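433aa long hypothetical phosphoribosylglycinamide formyl transferase (Pyrococcus horikoshii, PDB 2DWC) is an ATP-grasp family protein, probably a dimer, that holds adenosine-5'-diphosphate in a cleft of its ATP-grasp domain. Local coordinates at residues Pro158-Ile164 / Lys198-His204; Lys133-Ser137 / Lys286-Asn290; Gly361-Ala365 / Val407-Ile411. All blocks are in the same frame, centred on the assembly; numbering follows the deposited sequence.

Contact 1: residues Pro158-Ile164 / Lys198-His204; sequences PCHTKAI and KIIVEEH. With ADP (adenosine-5'-diphosphate), chain H.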
loop_
_atom_site.group_PDB
_atom_site.type_symbol
_atom_site.label_atom_id
_atom_site.label_comp_id
_atom_site.label_asym_id
_atom_site.label_seq_id
_atom_site.Cartn_x
_atom_site.Cartn_y
_atom_site.Cartn_z
ATOM N N PRO B 158 -18.145 -31.450 26.761
ATOM C CA PRO B 158 -17.926 -31.625 25.324
ATOM C C PRO B 158 -16.421 -31.512 25.070
ATOM O O PRO B 158 -15.730 -30.795 25.787
ATOM C CB PRO B 158 -18.675 -30.437 24.697
ATOM C CG PRO B 158 -19.568 -29.956 25.775
ATOM C CD PRO B 158 -18.758 -30.143 27.020
ATOM N N CYS B 159 -15.920 -32.220 24.067
ATOM C CA CYS B 159 -14.500 -32.141 23.738
ATOM C C CYS B 159 -14.328 -31.946 22.231
ATOM O O CYS B 159 -15.255 -32.170 21.450
ATOM C CB CYS B 159 -13.748 -33.394 24.220
ATOM S SG CYS B 159 -14.412 -34.975 23.611
ATOM N N HIS B 160 -13.144 -31.493 21.833
ATOM C CA HIS B 160 -12.846 -31.256 20.422
ATOM C C HIS B 160 -11.914 -32.338 19.883
ATOM O O HIS B 160 -10.871 -32.590 20.476
ATOM C CB HIS B 160 -12.139 -29.900 20.255
ATOM C CG HIS B 160 -12.959 -28.736 20.706
ATOM N ND1 HIS B 160 -13.739 -27.998 19.841
ATOM C CD2 HIS B 160 -13.146 -28.200 21.935
ATOM C CE1 HIS B 160 -14.369 -27.055 20.519
ATOM N NE2 HIS B 160 -14.028 -27.155 21.790
ATOM N N THR B 161 -12.273 -32.952 18.762
ATOM C CA THR B 161 -11.408 -33.963 18.151
ATOM C C THR B 161 -10.891 -33.357 16.846
ATOM O O THR B 161 -11.663 -32.802 16.073
ATOM C CB THR B 161 -12.166 -35.268 17.800
ATOM O OG1 THR B 161 -13.245 -34.975 16.908
ATOM C CG2 THR B 161 -12.723 -35.919 19.058
ATOM N N LYS B 162 -9.595 -33.478 16.603
ATOM C CA LYS B 162 -9.006 -32.909 15.389
ATOM C C LYS B 162 -8.024 -33.870 14.751
ATOM O O LYS B 162 -7.215 -34.504 15.438
ATOM C CB LYS B 162 -8.276 -31.594 15.718
ATOM C CG LYS B 162 -9.064 -30.615 16.587
ATOM C CD LYS B 162 -8.176 -29.462 17.107
ATOM C CE LYS B 162 -8.925 -28.570 18.118
ATOM N NZ LYS B 162 -8.073 -27.416 18.571
ATOM N N ALA B 163 -8.098 -33.970 13.426
ATOM C CA ALA B 163 -7.190 -34.816 12.667
ATOM C C ALA B 163 -5.785 -34.227 12.824
ATOM O O ALA B 163 -5.603 -33.001 12.761
ATOM C CB ALA B 163 -7.608 -34.825 11.202
ATOM N N ILE B 164 -4.792 -35.086 13.026
ATOM C CA ILE B 164 -3.415 -34.620 13.223
ATOM C C ILE B 164 -2.831 -33.819 12.050
ATOM O O ILE B 164 -1.919 -33.011 12.232
ATOM C CB ILE B 164 -2.487 -35.810 13.571
ATOM C CG1 ILE B 164 -1.805 -35.552 14.914
ATOM C CG2 ILE B 164 -1.449 -36.025 12.477
ATOM C CD1 ILE B 164 -2.778 -35.377 16.070
ATOM N N LYS B 198 -4.561 -40.479 13.075
ATOM C CA LYS B 198 -4.164 -39.935 14.374
ATOM C C LYS B 198 -5.082 -38.748 14.720
ATOM O O LYS B 198 -5.380 -37.911 13.868
ATOM C CB LYS B 198 -2.706 -39.479 14.311
ATOM C CG LYS B 198 -2.131 -39.040 15.641
ATOM C CD LYS B 198 -1.252 -40.116 16.249
ATOM C CE LYS B 198 -0.848 -39.735 17.662
ATOM N NZ LYS B 198 0.248 -40.576 18.220
ATOM N N ILE B 199 -5.537 -38.676 15.967
ATOM C CA ILE B 199 -6.439 -37.605 16.369
ATOM C C ILE B 199 -6.011 -37.004 17.700
ATOM O O ILE B 199 -5.438 -37.710 18.544
ATOM C CB ILE B 199 -7.891 -38.145 16.528
ATOM C CG1 ILE B 199 -8.464 -38.536 15.160
ATOM C CG2 ILE B 199 -8.765 -37.111 17.214
ATOM C CD1 ILE B 199 -9.859 -39.158 15.222
ATOM N N ILE B 200 -6.237 -35.697 17.878
ATOM C CA ILE B 200 -5.930 -35.080 19.159
ATOM C C ILE B 200 -7.297 -34.727 19.729
ATOM O O ILE B 200 -8.169 -34.211 19.024
ATOM C CB ILE B 200 -5.020 -33.799 19.055
ATOM C CG1 ILE B 200 -4.810 -33.214 20.453
ATOM C CG2 ILE B 200 -5.640 -32.768 18.117
ATOM C CD1 ILE B 200 -3.863 -32.020 20.527
ATOM N N VAL B 201 -7.496 -35.073 20.995
ATOM C CA VAL B 201 -8.749 -34.810 21.682
ATOM C C VAL B 201 -8.466 -33.760 22.739
ATOM O O VAL B 201 -7.611 -33.969 23.605
ATOM C CB VAL B 201 -9.285 -36.094 22.392
ATOM C CG1 VAL B 201 -10.595 -35.771 23.105
ATOM C CG2 VAL B 201 -9.506 -37.204 21.364
ATOM N N GLU B 202 -9.186 -32.638 22.688
ATOM C CA GLU B 202 -8.943 -31.556 23.638
ATOM C C GLU B 202 -10.148 -31.160 24.470
ATOM O O GLU B 202 -11.278 -31.202 23.989
ATOM C CB GLU B 202 -8.505 -30.275 22.894
ATOM C CG GLU B 202 -7.332 -30.442 21.951
ATOM C CD GLU B 202 -6.983 -29.126 21.232
ATOM O OE1 GLU B 202 -6.249 -29.168 20.231
ATOM O OE2 GLU B 202 -7.447 -28.057 21.684
ATOM N N GLU B 203 -9.890 -30.694 25.691
ATOM C CA GLU B 203 -10.987 -30.202 26.518
ATOM C C GLU B 203 -11.532 -28.902 25.904
ATOM O O GLU B 203 -10.796 -28.152 25.241
ATOM C CB GLU B 203 -10.515 -29.910 27.940
ATOM C CG GLU B 203 -9.351 -28.982 28.001
ATOM C CD GLU B 203 -9.255 -28.245 29.316
ATOM O OE1 GLU B 203 -8.152 -27.784 29.634
ATOM O OE2 GLU B 203 -10.277 -28.113 30.028
ATOM N N HIS B 204 -12.817 -28.631 26.115
ATOM C CA HIS B 204 -13.415 -27.414 25.587
ATOM C C HIS B 204 -13.061 -26.229 26.469
ATOM O O HIS B 204 -13.287 -26.257 27.679
ATOM C CB HIS B 204 -14.936 -27.541 25.509
ATOM C CG HIS B 204 -15.615 -26.295 25.030
ATOM N ND1 HIS B 204 -15.492 -25.833 23.737
ATOM C CD2 HIS B 204 -16.403 -25.403 25.676
ATOM C CE1 HIS B 204 -16.177 -24.710 23.605
ATOM N NE2 HIS B 204 -16.739 -24.427 24.767
HETATM P PB ADP H . -7.805 -24.873 12.604
HETATM O O1B ADP H . -6.605 -24.228 12.026
HETATM O O2B ADP H . -9.271 -24.210 12.504
HETATM O O3B ADP H . -7.859 -26.453 12.904
HETATM P PA ADP H . -8.339 -25.256 15.331
HETATM O O1A ADP H . -8.994 -26.498 14.862
HETATM O O2A ADP H . -7.204 -25.574 16.425
HETATM O O3A ADP H . -7.598 -24.458 14.146
HETATM O "O5'" ADP H . -9.386 -24.241 16.005
HETATM C "C5'" ADP H . -10.507 -23.758 15.260
HETATM C "C4'" ADP H . -11.511 -23.136 16.230
HETATM O "O4'" ADP H . -12.218 -24.129 16.991
HETATM C "C3'" ADP H . -10.758 -22.309 17.271
HETATM O "O3'" ADP H . -10.443 -21.031 16.712
HETATM C "C2'" ADP H . -11.891 -22.171 18.284
HETATM O "O2'" ADP H . -12.905 -21.317 17.748
HETATM C "C1'" ADP H . -12.399 -23.613 18.323
HETATM N N9 ADP H . -11.577 -24.442 19.235
HETATM C C8 ADP H . -10.550 -25.213 18.893
HETATM N N7 ADP H . -10.073 -25.827 19.977
HETATM C C5 ADP H . -10.807 -25.446 21.013
HETATM C C6 ADP H . -10.786 -25.732 22.377
HETATM N N6 ADP H . -9.911 -26.601 22.869
HETATM N N1 ADP H . -11.687 -25.140 23.174
HETATM C C2 ADP H . -12.587 -24.303 22.691
HETATM N N3 ADP H . -12.637 -24.012 21.401
HETATM C C4 ADP H . -11.769 -24.561 20.546
HETATM O O HOH W 1 -14.299 -30.477 27.939
#
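H160 and E202 pair their backbones in both directions, in the antiparallel pairing of strands 159-163 and 199-203, neighbours in the small four-stranded sheet of the ATP-grasp fold. H160 N donates to E202 O, and E202 N returns a 2.8 Å bond to H160 O. K162 and I200 form the next hydrogen-bonded pair, and I164 N then closes on K198 O.

The face bearing H160, K162, I200 and E202 meets ADP. K162 reaches it with a chain extended beyond CG, and its NZ is gripped by three acceptors: N7 of ADP at 2.9 Å, O2A of ADP at 3.0 Å, and OE1 of E202 through a salt bridge whose hydrogen bond is weak. This carboxylate is divided between partners, since OE2 of E202 accepts from N6 of ADP and is also hydrogen-bonded to the hydroxyl of S137. N6 of ADP also gives a 3.0 Å bond to E203 O, which accounts for both amino hydrogens.

The imidazole of H160 lies against the adenine, with C5 of ADP 3.7 Å above the ring plane and over its centre. Rim to rim, H160 NE2 and H204 ND1 share a 2.8 Å hydrogen bond, the planes 25° apart. On the opposite face of the sheet, V201 packs beside T161 and on helix 145-155. Between P158 and H204 a water donates to P158 O at 2.6 Å and accepts from H204 N.

Contact 2: residues Lys133-Ser137 / Lys286-Asn290; sequences KVPTS and KVWAN. With ADP (adenosine-5'-diphosphate), chain H.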
loop_
_atom_site.group_PDB
_atom_site.type_symbol
_atom_site.label_atom_id
_atom_site.label_comp_id
_atom_site.label_asym_id
_atom_site.label_seq_id
_atom_site.Cartn_x
_atom_site.Cartn_y
_atom_site.Cartn_z
ATOM N N LYS B 133 6.818 -24.687 26.878
ATOM C CA LYS B 133 6.274 -24.779 28.234
ATOM C C LYS B 133 5.251 -23.700 28.504
ATOM O O LYS B 133 5.423 -22.854 29.384
ATOM C CB LYS B 133 7.412 -24.711 29.255
ATOM C CG LYS B 133 8.376 -25.844 29.100
ATOM C CD LYS B 133 9.520 -25.699 30.099
ATOM C CE LYS B 133 10.517 -26.844 29.990
ATOM N NZ LYS B 133 11.606 -26.686 31.012
ATOM N N VAL B 134 4.192 -23.711 27.702
ATOM C CA VAL B 134 3.131 -22.729 27.847
ATOM C C VAL B 134 1.842 -23.464 28.081
ATOM O O VAL B 134 1.687 -24.610 27.687
ATOM C CB VAL B 134 2.983 -21.839 26.569
ATOM C CG1 VAL B 134 4.221 -20.976 26.388
ATOM C CG2 VAL B 134 2.742 -22.712 25.359
ATOM N N PRO B 135 0.881 -22.804 28.732
ATOM C CA PRO B 135 -0.402 -23.453 28.996
ATOM C C PRO B 135 -1.216 -23.712 27.739
ATOM O O PRO B 135 -1.207 -22.912 26.803
ATOM C CB PRO B 135 -1.098 -22.482 29.962
ATOM C CG PRO B 135 -0.522 -21.149 29.604
ATOM C CD PRO B 135 0.927 -21.416 29.234
ATOM N N THR B 136 -1.898 -24.846 27.714
ATOM C CA THR B 136 -2.749 -25.195 26.582
ATOM C C THR B 136 -3.919 -25.974 27.132
ATOM O O THR B 136 -3.937 -26.320 28.316
ATOM C CB THR B 136 -2.067 -26.150 25.585
ATOM O OG1 THR B 136 -1.960 -27.451 26.181
ATOM C CG2 THR B 136 -0.681 -25.663 25.200
ATOM N N SER B 137 -4.891 -26.233 26.272
ATOM C CA SER B 137 -6.045 -27.044 26.642
ATOM C C SER B 137 -5.528 -28.431 27.020
ATOM O O SER B 137 -4.482 -28.863 26.536
ATOM C CB SER B 137 -6.990 -27.185 25.453
ATOM O OG SER B 137 -6.363 -27.850 24.354
ATOM N N LYS B 286 -6.749 -15.212 32.242
ATOM C CA LYS B 286 -6.191 -16.507 31.857
ATOM C C LYS B 286 -6.023 -16.652 30.332
ATOM O O LYS B 286 -6.944 -16.347 29.558
ATOM C CB LYS B 286 -7.048 -17.668 32.370
ATOM C CG LYS B 286 -6.330 -19.000 32.149
ATOM C CD LYS B 286 -6.677 -20.082 33.161
ATOM C CE LYS B 286 -5.531 -21.107 33.258
ATOM N NZ LYS B 286 -4.744 -21.214 31.980
ATOM N N VAL B 287 -4.863 -17.156 29.919
ATOM C CA VAL B 287 -4.574 -17.319 28.481
ATOM C C VAL B 287 -4.091 -18.747 28.184
ATOM O O VAL B 287 -3.303 -19.322 28.945
ATOM C CB VAL B 287 -3.489 -16.289 28.049
ATOM C CG1 VAL B 287 -3.215 -16.363 26.525
ATOM C CG2 VAL B 287 -3.945 -14.883 28.430
ATOM N N TRP B 288 -4.593 -19.324 27.099
ATOM C CA TRP B 288 -4.179 -20.671 26.678
ATOM C C TRP B 288 -3.622 -20.579 25.259
ATOM O O TRP B 288 -4.231 -19.909 24.429
ATOM C CB TRP B 288 -5.376 -21.611 26.615
ATOM C CG TRP B 288 -6.029 -21.950 27.930
ATOM C CD1 TRP B 288 -5.804 -23.076 28.689
ATOM C CD2 TRP B 288 -7.078 -21.218 28.591
ATOM N NE1 TRP B 288 -6.660 -23.091 29.773
ATOM C CE2 TRP B 288 -7.449 -21.968 29.741
ATOM C CE3 TRP B 288 -7.746 -20.012 28.323
ATOM C CZ2 TRP B 288 -8.464 -21.545 30.620
ATOM C CZ3 TRP B 288 -8.762 -19.589 29.206
ATOM C CH2 TRP B 288 -9.105 -20.361 30.336
ATOM N N ALA B 289 -2.501 -21.249 24.979
ATOM C CA ALA B 289 -1.936 -21.263 23.622
ATOM C C ALA B 289 -2.679 -22.313 22.845
ATOM O O ALA B 289 -2.865 -23.432 23.328
ATOM C CB ALA B 289 -0.433 -21.604 23.629
ATOM N N ASN B 290 -3.087 -21.982 21.620
ATOM C CA ASN B 290 -3.843 -22.925 20.834
ATOM C C ASN B 290 -2.955 -23.505 19.750
ATOM O O ASN B 290 -2.662 -24.686 19.757
ATOM C CB ASN B 290 -5.078 -22.234 20.255
ATOM C CG ASN B 290 -5.822 -23.095 19.257
ATOM O OD1 ASN B 290 -5.789 -24.318 19.333
ATOM N ND2 ASN B 290 -6.530 -22.446 18.328
HETATM P PB ADP H . -7.805 -24.873 12.604
HETATM O O1B ADP H . -6.605 -24.228 12.026
HETATM O O2B ADP H . -9.271 -24.210 12.504
HETATM O O3B ADP H . -7.859 -26.453 12.904
HETATM P PA ADP H . -8.339 -25.256 15.331
HETATM O O1A ADP H . -8.994 -26.498 14.862
HETATM O O2A ADP H . -7.204 -25.574 16.425
HETATM O O3A ADP H . -7.598 -24.458 14.146
HETATM O "O5'" ADP H . -9.386 -24.241 16.005
HETATM C "C5'" ADP H . -10.507 -23.758 15.260
HETATM C "C4'" ADP H . -11.511 -23.136 16.230
HETATM O "O4'" ADP H . -12.218 -24.129 16.991
HETATM C "C3'" ADP H . -10.758 -22.309 17.271
HETATM O "O3'" ADP H . -10.443 -21.031 16.712
HETATM C "C2'" ADP H . -11.891 -22.171 18.284
HETATM O "O2'" ADP H . -12.905 -21.317 17.748
HETATM C "C1'" ADP H . -12.399 -23.613 18.323
HETATM N N9 ADP H . -11.577 -24.442 19.235
HETATM C C8 ADP H . -10.550 -25.213 18.893
HETATM N N7 ADP H . -10.073 -25.827 19.977
HETATM C C5 ADP H . -10.807 -25.446 21.013
HETATM C C6 ADP H . -10.786 -25.732 22.377
HETATM N N6 ADP H . -9.911 -26.601 22.869
HETATM N N1 ADP H . -11.687 -25.140 23.174
HETATM C C2 ADP H . -12.587 -24.303 22.691
HETATM N N3 ADP H . -12.637 -24.012 21.401
HETATM C C4 ADP H . -11.769 -24.561 20.546
HETATM O O HOH W 2 -5.337 -24.649 23.971
#
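P135 O accepts a 2.8 Å hydrogen bond from A289 N, nearly straight at 169°, and so fastens the loop between helix 121-132 and strand 139-142 to strand 286-293 of the large mixed sheet in the ATP-grasp fold. The loop runs at about a right angle to the strand. A water carries the junction further: it accepts from S137 N and donates to A289 O, so both the N and the O of A289 are engaged with the loop, one directly and one through solvent.

A289 turns its methyl toward the loop, where CB meets V134 CG2 at 3.8 Å; helix 121-132 and helix 253-270 close in around this apolar pair. P135 touches the strand with CG, 3.4 Å from V287 O. Beyond it, T136 places CB and CG2 against A289 O while its OG1 donates to the carbonyl O of the next residue, S137.

W288 presents its CD1 edge to T136 O, which lies in the plane of the indole, and K286 NZ sits 3.4 Å above one face of that indole, offset toward the rim. At the ligand end, R125 is a second group, besides E202, that holds the hydroxyl of S137. N290 belongs to the ADP pocket, and its amide lies near the alpha phosphate, OD1 coming to 3.5 Å from O2A of ADP without a hydrogen bond.

Contact 3: residues Gly361-Ala365 / Val407-Ile411; sequences GLVKA and VAHMI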
loop_
_atom_site.group_PDB
_atom_site.type_symbol
_atom_site.label_atom_id
_atom_site.label_comp_id
_atom_site.label_asym_id
_atom_site.label_seq_id
_atom_site.Cartn_x
_atom_site.Cartn_y
_atom_site.Cartn_z
ATOM N N GLY B 361 -22.721 -2.756 -5.445
ATOM C CA GLY B 361 -23.081 -2.163 -4.155
ATOM C C GLY B 361 -22.044 -1.141 -3.739
ATOM O O GLY B 361 -22.102 -0.602 -2.617
ATOM N N LEU B 362 -21.116 -0.789 -4.656
ATOM C CA LEU B 362 -20.029 0.136 -4.314
ATOM C C LEU B 362 -20.407 1.583 -4.079
ATOM O O LEU B 362 -19.697 2.283 -3.375
ATOM C CB LEU B 362 -18.883 0.068 -5.395
ATOM C CG LEU B 362 -18.373 -1.365 -5.596
ATOM C CD1 LEU B 362 -17.316 -1.376 -6.763
ATOM C CD2 LEU B 362 -17.762 -1.906 -4.275
ATOM N N VAL B 363 -21.503 2.058 -4.685
ATOM C CA VAL B 363 -21.866 3.460 -4.419
ATOM C C VAL B 363 -22.124 3.596 -2.911
ATOM O O VAL B 363 -21.582 4.492 -2.240
ATOM C CB VAL B 363 -23.128 3.888 -5.197
ATOM C CG1 VAL B 363 -23.544 5.311 -4.728
ATOM C CG2 VAL B 363 -22.787 3.974 -6.700
ATOM N N LYS B 364 -22.938 2.702 -2.358
ATOM C CA LYS B 364 -23.187 2.755 -0.898
ATOM C C LYS B 364 -22.013 2.326 -0.045
ATOM O O LYS B 364 -21.618 3.005 0.921
ATOM C CB LYS B 364 -24.405 1.895 -0.571
ATOM C CG LYS B 364 -25.671 2.568 -1.015
ATOM C CD LYS B 364 -26.886 1.678 -0.786
ATOM C CE LYS B 364 -28.180 2.421 -1.146
ATOM N NZ LYS B 364 -29.345 1.486 -1.076
ATOM N N ALA B 365 -21.363 1.230 -0.439
ATOM C CA ALA B 365 -20.277 0.730 0.391
ATOM C C ALA B 365 -19.077 1.672 0.453
ATOM O O ALA B 365 -18.467 1.833 1.512
ATOM C CB ALA B 365 -19.829 -0.690 -0.122
ATOM N N VAL B 407 -19.975 -2.507 5.842
ATOM C CA VAL B 407 -19.432 -2.309 4.486
ATOM C C VAL B 407 -19.380 -3.644 3.720
ATOM O O VAL B 407 -19.803 -3.727 2.557
ATOM C CB VAL B 407 -18.006 -1.659 4.553
ATOM C CG1 VAL B 407 -17.343 -1.643 3.135
ATOM C CG2 VAL B 407 -18.135 -0.212 5.059
ATOM N N ALA B 408 -18.908 -4.703 4.361
ATOM C CA ALA B 408 -18.863 -5.986 3.666
ATOM C C ALA B 408 -20.254 -6.431 3.245
ATOM O O ALA B 408 -20.445 -6.940 2.137
ATOM C CB ALA B 408 -18.223 -7.058 4.544
ATOM N N HIS B 409 -21.225 -6.272 4.143
ATOM C CA HIS B 409 -22.588 -6.686 3.833
ATOM C C HIS B 409 -23.298 -5.867 2.752
ATOM O O HIS B 409 -24.333 -6.294 2.259
ATOM C CB HIS B 409 -23.415 -6.740 5.125
ATOM C CG HIS B 409 -23.032 -7.875 6.026
ATOM N ND1 HIS B 409 -23.484 -7.981 7.328
ATOM C CD2 HIS B 409 -22.248 -8.959 5.813
ATOM C CE1 HIS B 409 -22.993 -9.081 7.874
ATOM N NE2 HIS B 409 -22.241 -9.693 6.978
ATOM N N MET B 410 -22.752 -4.702 2.385
ATOM C CA MET B 410 -23.314 -3.887 1.332
ATOM C C MET B 410 -22.885 -4.369 -0.058
ATOM O O MET B 410 -23.415 -3.916 -1.083
ATOM C CB MET B 410 -22.854 -2.441 1.504
ATOM C CG MET B 410 -23.510 -1.740 2.696
ATOM S SD MET B 410 -22.846 -0.058 2.845
ATOM C CE MET B 410 -23.836 0.658 4.135
ATOM N N ILE B 411 -21.921 -5.283 -0.091
ATOM C CA ILE B 411 -21.419 -5.753 -1.382
ATOM C C ILE B 411 -22.050 -7.064 -1.849
ATOM O O ILE B 411 -22.170 -8.020 -1.070
ATOM C CB ILE B 411 -19.877 -5.853 -1.313
ATOM C CG1 ILE B 411 -19.305 -4.419 -1.160
ATOM C CG2 ILE B 411 -19.322 -6.536 -2.599
ATOM C CD1 ILE B 411 -17.907 -4.411 -0.688
#
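G361 and I411 bring their CA atoms to 4.8 Å at one end of this contact, and A365 and V407 come to 5.2 Å at the other. G361 occupies the N-cap position of the short helix 362-365, whose single turn is closed by a 2.9 Å bond from A365 N to G361 O. Facing it, the chain of helix 397-409 leads on to M410 and I411, with M410 N bonded to V407 O and I411 N to A408 O. No hydrogen bond crosses between the segments. The backbones instead meet where the CA of G361 directs a hydrogen at M410 O, 3.6 Å away; G361, with no side chain and a phi of 96°, lets them come this close.

The methyl of A365 is the hub of the apolar contact. It touches M410 CB and I411 CG1, each at 3.9 Å, and V407 CG1 slightly farther off. M410 has its CG anti to the carbonyl carbon (chi1 -72°) and is extended beyond it, which lays the thioether alongside the short helix and puts SD 3.6 Å from A365 CA and close to K364 O. I411 CG1, already against A365 CB, also meets the tip of L362, whose CD2 is 4.3 Å from it.

V407 and I411 also rest on strand 371-375 of the mixed sheet. The short helix faces the second subunit as well: G361 N and V363 N bond to the carboxylate of D9 of that subunit, and L362 packs on its L11. The arrangement is thus a one-turn helix packed against the C-terminal part of helix 397-409 and the residues that follow, the latter segment lying on the sheet, in the PurT C-terminal region beside the subunit interface.

Overall arrangement
From the N terminus, the chain first builds the four-stranded parallel sheet (21-25 to 85-88) and helix 121-132, then enters contact 2 at 133-137. Before that contact closes at 286-290, the chain makes contact 1, which joins 158-164 to 198-204 and is therefore nested within the larger loop. The two touch through E202 and S137, and both meet ADP, so that the small antiparallel sheet and the large mixed sheet approach the nucleotide together. Contact 3 follows in series, tying short helix 362-365 to the end region of helix 397-409 and closing a loop that includes strands 371-375 and 386-393. Its centre lies about 39 Å from the other two centres.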